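Local coordinates for GCN5-related N-acetyltransferase (Ralstonia eutropha JMP134, PDB 2Q0Y), which belongs to the GCN5-related N-acetyltransferase (GNAT) family and probably transfers an acyl group, as inferred for the family, at residues G55-E59 / A107-A112; G69-I73 / E115-I121. All blocks are in the same frame, centred on the assembly; numbering follows the deposited sequence.

Overall arrangement
Contacts 1 and 2 both pack helix 104-118 onto one side of the mixed sheet, its earlier turns on strand 54-60 (contact 1) and its last turn and exit on the neighbouring strand 63-74 (contact 2). Their centres lie about 13 Å apart, and they touch directly: Trp56 NE1 is 3.9 Å from Leu70 CD2, and Trp56 CZ2 is 3.4 Å from Glu115 OE1. The helix begins within an R-x-x-G-x-G sequence, the motif that in GNAT relatives holds the pyrophosphate of the acyl-CoA, and probably does so here. Contact 1 lies toward the zinc bound by Glu60 and His99, about 10 Å from the Met58 side chain; contact 2 reaches the second subunit of the dimer.

Contact 1 of 2, residues G55-E59 / A107-A112; sequences GWVME and ALMNRA
Trp56 of strand 54-60 meets Arg111 of helix 104-118 through the face of its indole, the strand and helix segments running nearly antiparallel (154°) with axes 8.6 Å apart. The CH-pi contact comes first: Arg111 CB sits 3.8 Å from the centroid of the five-membered ring of Trp56, almost straight above it. From there the arginine bends at chi2 (-90°) and chi3, carrying CD across the same ring system, so that the aliphatic part of the chain rather than its charge does the covering. The guanidinium stands nearly upright to the indole, the planes 84° apart, and its CZ lies 6.0 Å from the centroid of the six-membered ring of Trp56, at most a weak cation-pi attraction.

Apolar packing continues along the strand from the base of the Trp56 side chain. Leu108 turns its tip back to the strand, CD2 coming 4.0 Å from Trp56 CB. Selenomethionine Met58, its chain folded at chi2 and chi3, brings CE to 3.9 Å from Ala107 CB and a little farther from Leu108 CD2. Farther into the sheet, Leu108 also rests on Ala66 and Leu93 of the next two strands, while Trp56 and Met58 also touch Cys4 on strand 2-6.

Dispersion and the hydrophobic effect therefore hold strand and helix together here, with the arginine's alkyl chain shielding part of the indole and its charged end left at the exposed margin of the helix.

Contact 2 of 2, residues G69-I73 / E115-I121; sequences GLMVI and EFAERGI
Val72 and Ile121 mark the nearest backbone approach, CA to CA 8.2 Å, where the chain leaves helix 104-118 over strand 63-74. Their side chains reach toward each other tip to tip, Ile121 CD1 3.7 Å from Val72 CG1. Leu70 packs against the helix itself: its CB lies 3.9 Å from Phe116 CZ, and its side chain runs at roughly a right angle to that of Glu115, CD2 resting 4.0 Å from Glu115 CG. The Phe116 and Leu70 side chains lie alongside, pointing opposite ways, and Phe116 CE1 comes to 3.4 Å from Met71 O.

Gly120, with positive phi (71°), ends the helix in a Schellman motif, its N bonded to Ala117 O and Ile121 N to Phe116 O; this turns the chain so that Ile121 drops onto the sheet, in the GNAT order leading from the helix to strand 123-127.

Arg119 carries the polar part. Extended from CG to NE, it brings NE 2.8 Å from Glu115 OE2, a salt bridge that uses the anti lone pair of the oxygen, which itself sits only 9° out of the guanidinium plane of Arg119; a weak bond from NH2 shares the same oxygen. This grip limits rotation of the guanidinium, one face of which Leu70 CD1 overlies toward its rim. Arg119 NH1 donates to a water at 2.9 Å, which in turn bonds weakly to Leu70 O. On the dimer side, Phe116 packs on Ile151 of the second subunit, and Ile121 makes backbone hydrogen bonds to that subunit.

Contact 1 of 2, residues G55-E59 / A107-A112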
# COMPACT_ATOMS: atom_id res chain seq x y z
N GLY A 55 -0.91 15.03 10.50
CA GLY A 55 -1.08 15.84 9.32
C GLY A 55 -1.14 17.30 9.65
O GLY A 55 -0.75 17.73 10.76
N TRP A 56 -1.68 18.06 8.71
CA TRP A 56 -1.63 19.50 8.79
C TRP A 56 -2.95 20.07 8.30
O TRP A 56 -3.60 19.48 7.42
CB TRP A 56 -0.49 20.04 7.92
CG TRP A 56 0.86 19.42 8.20
CD1 TRP A 56 1.45 18.37 7.52
CD2 TRP A 56 1.79 19.82 9.20
NE1 TRP A 56 2.69 18.10 8.07
CE2 TRP A 56 2.91 18.97 9.10
CE3 TRP A 56 1.77 20.80 10.20
CZ2 TRP A 56 4.02 19.09 9.95
CZ3 TRP A 56 2.88 20.93 11.03
CH2 TRP A 56 3.98 20.07 10.91
N VAL A 57 -3.32 21.22 8.85
CA VAL A 57 -4.55 21.92 8.47
C VAL A 57 -4.18 23.34 8.00
O VAL A 57 -3.39 24.02 8.65
CB VAL A 57 -5.52 21.98 9.67
CG1 VAL A 57 -6.77 22.76 9.34
CG2 VAL A 57 -5.87 20.55 10.14
N MSE A 58 -4.72 23.78 6.86
CA MSE A 58 -4.58 25.17 6.43
C MSE A 58 -5.83 25.96 6.83
O MSE A 58 -6.96 25.56 6.53
CB MSE A 58 -4.39 25.27 4.91
CG MSE A 58 -3.98 26.64 4.42
SE MSE A 58 -2.10 26.97 4.86
CE MSE A 58 -1.28 25.76 3.64
N GLU A 59 -5.61 27.09 7.48
CA GLU A 59 -6.68 27.93 7.99
C GLU A 59 -6.59 29.36 7.49
O GLU A 59 -5.50 29.88 7.29
CB GLU A 59 -6.64 27.99 9.52
CG GLU A 59 -6.67 26.67 10.19
CD GLU A 59 -6.83 26.81 11.68
OE1 GLU A 59 -6.18 27.70 12.26
OE2 GLU A 59 -7.61 26.03 12.24
N ALA A 107 1.37 23.36 -1.03
CA ALA A 107 1.91 23.73 0.29
C ALA A 107 1.74 22.61 1.32
O ALA A 107 2.68 22.28 2.05
CB ALA A 107 1.27 24.99 0.78
N LEU A 108 0.56 22.01 1.37
CA LEU A 108 0.31 20.88 2.26
C LEU A 108 1.14 19.66 1.87
O LEU A 108 1.69 18.98 2.73
CB LEU A 108 -1.17 20.52 2.29
CG LEU A 108 -2.07 21.52 3.03
CD1 LEU A 108 -3.54 21.18 2.88
CD2 LEU A 108 -1.70 21.60 4.49
N MSE A 109 1.26 19.39 0.57
CA MSE A 109 2.14 18.31 0.14
C MSE A 109 3.58 18.57 0.57
O MSE A 109 4.27 17.65 1.01
CB MSE A 109 2.08 18.11 -1.36
CG MSE A 109 0.80 17.46 -1.87
SE MSE A 109 0.69 15.58 -1.43
CE MSE A 109 2.20 14.90 -2.47
N ASN A 110 4.04 19.80 0.44
CA ASN A 110 5.39 20.15 0.87
C ASN A 110 5.58 19.90 2.35
O ASN A 110 6.63 19.38 2.76
CB ASN A 110 5.71 21.62 0.55
CG ASN A 110 6.04 21.85 -0.90
OD1 ASN A 110 6.49 20.96 -1.61
ND2 ASN A 110 5.86 23.09 -1.35
N ARG A 111 4.59 20.28 3.15
CA ARG A 111 4.65 20.02 4.60
C ARG A 111 4.71 18.53 4.91
O ARG A 111 5.46 18.11 5.80
CB ARG A 111 3.47 20.62 5.35
CG ARG A 111 3.54 22.11 5.60
CD ARG A 111 4.24 22.50 6.94
NE ARG A 111 5.66 22.11 7.03
CZ ARG A 111 6.65 22.59 6.26
NH1 ARG A 111 6.43 23.51 5.32
NH2 ARG A 111 7.89 22.15 6.44
N ALA A 112 3.90 17.74 4.22
CA ALA A 112 3.89 16.30 4.43
C ALA A 112 5.22 15.67 4.05
O ALA A 112 5.77 14.86 4.81
CB ALA A 112 2.75 15.65 3.63

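Contact 2 of 2, residues G69-I73 / E115-I121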
# COMPACT_ATOMS: atom_id res chain seq x y z
N GLY A 69 -3.38 14.26 5.44
CA GLY A 69 -3.07 13.21 6.41
C GLY A 69 -1.78 12.51 6.03
O GLY A 69 -1.46 12.38 4.85
N LEU A 70 -1.06 12.01 7.04
CA LEU A 70 0.14 11.23 6.81
C LEU A 70 0.32 10.14 7.86
O LEU A 70 -0.06 10.30 9.02
CB LEU A 70 1.39 12.13 6.73
CG LEU A 70 1.91 12.88 7.95
CD1 LEU A 70 2.94 12.06 8.77
CD2 LEU A 70 2.54 14.21 7.49
N MSE A 71 0.87 9.03 7.40
CA MSE A 71 1.15 7.87 8.23
C MSE A 71 2.50 7.33 7.82
O MSE A 71 2.99 7.60 6.73
CB MSE A 71 0.09 6.80 8.01
CG MSE A 71 -1.34 7.29 8.22
SE MSE A 71 -2.59 5.90 7.74
CE MSE A 71 -2.32 5.00 9.20
N VAL A 72 3.11 6.59 8.73
CA VAL A 72 4.30 5.81 8.41
C VAL A 72 3.86 4.37 8.64
O VAL A 72 3.57 3.98 9.77
CB VAL A 72 5.49 6.19 9.30
CG1 VAL A 72 6.71 5.32 8.99
CG2 VAL A 72 5.84 7.65 9.10
N ILE A 73 3.73 3.62 7.55
CA ILE A 73 3.18 2.27 7.63
C ILE A 73 4.27 1.23 7.63
O ILE A 73 5.33 1.42 7.01
CB ILE A 73 2.16 2.02 6.53
CG1 ILE A 73 2.79 2.08 5.15
CG2 ILE A 73 1.04 3.07 6.62
CD1 ILE A 73 1.82 1.73 4.02
N GLU A 115 7.88 16.55 6.59
CA GLU A 115 7.69 15.77 7.80
C GLU A 115 8.31 14.38 7.64
O GLU A 115 9.01 13.92 8.52
CB GLU A 115 6.21 15.70 8.16
CG GLU A 115 5.92 14.95 9.42
CD GLU A 115 6.42 15.67 10.67
OE1 GLU A 115 6.58 16.90 10.62
OE2 GLU A 115 6.66 14.98 11.69
N PHE A 116 8.08 13.74 6.50
CA PHE A 116 8.72 12.45 6.22
C PHE A 116 10.25 12.58 6.23
O PHE A 116 10.95 11.72 6.77
CB PHE A 116 8.27 11.87 4.87
CG PHE A 116 6.86 11.36 4.84
CD1 PHE A 116 6.28 10.74 5.94
CD2 PHE A 116 6.12 11.47 3.68
CE1 PHE A 116 4.98 10.27 5.89
CE2 PHE A 116 4.80 11.01 3.63
CZ PHE A 116 4.25 10.40 4.74
N ALA A 117 10.77 13.66 5.67
CA ALA A 117 12.22 13.90 5.65
C ALA A 117 12.78 14.04 7.07
O ALA A 117 13.80 13.46 7.40
CB ALA A 117 12.57 15.09 4.83
N GLU A 118 12.10 14.83 7.90
CA GLU A 118 12.46 15.00 9.30
C GLU A 118 12.49 13.66 10.03
O GLU A 118 13.35 13.45 10.90
CB GLU A 118 11.45 15.93 9.96
CG GLU A 118 11.63 16.14 11.46
CD GLU A 118 10.50 16.98 12.06
OE1 GLU A 118 9.43 17.03 11.46
OE2 GLU A 118 10.69 17.61 13.11
N ARG A 119 11.57 12.77 9.68
CA ARG A 119 11.47 11.46 10.29
C ARG A 119 12.42 10.43 9.67
O ARG A 119 12.44 9.28 10.10
CB ARG A 119 10.01 10.98 10.23
CG ARG A 119 9.05 11.83 11.05
CD ARG A 119 7.64 11.32 10.88
NE ARG A 119 6.66 12.15 11.58
CZ ARG A 119 5.49 11.73 12.05
NH1 ARG A 119 5.13 10.46 11.94
NH2 ARG A 119 4.67 12.59 12.63
N GLY A 120 13.20 10.84 8.67
CA GLY A 120 14.20 9.95 8.06
C GLY A 120 13.60 8.84 7.22
O GLY A 120 14.21 7.77 7.07
N ILE A 121 12.43 9.08 6.64
CA ILE A 121 11.72 8.09 5.83
C ILE A 121 12.26 8.10 4.42
O ILE A 121 12.33 9.16 3.80
CB ILE A 121 10.22 8.41 5.79
CG1 ILE A 121 9.62 8.44 7.20
CG2 ILE A 121 9.45 7.43 4.89
CD1 ILE A 121 9.78 7.16 7.97
O HOH W 1 2.26 10.08 11.40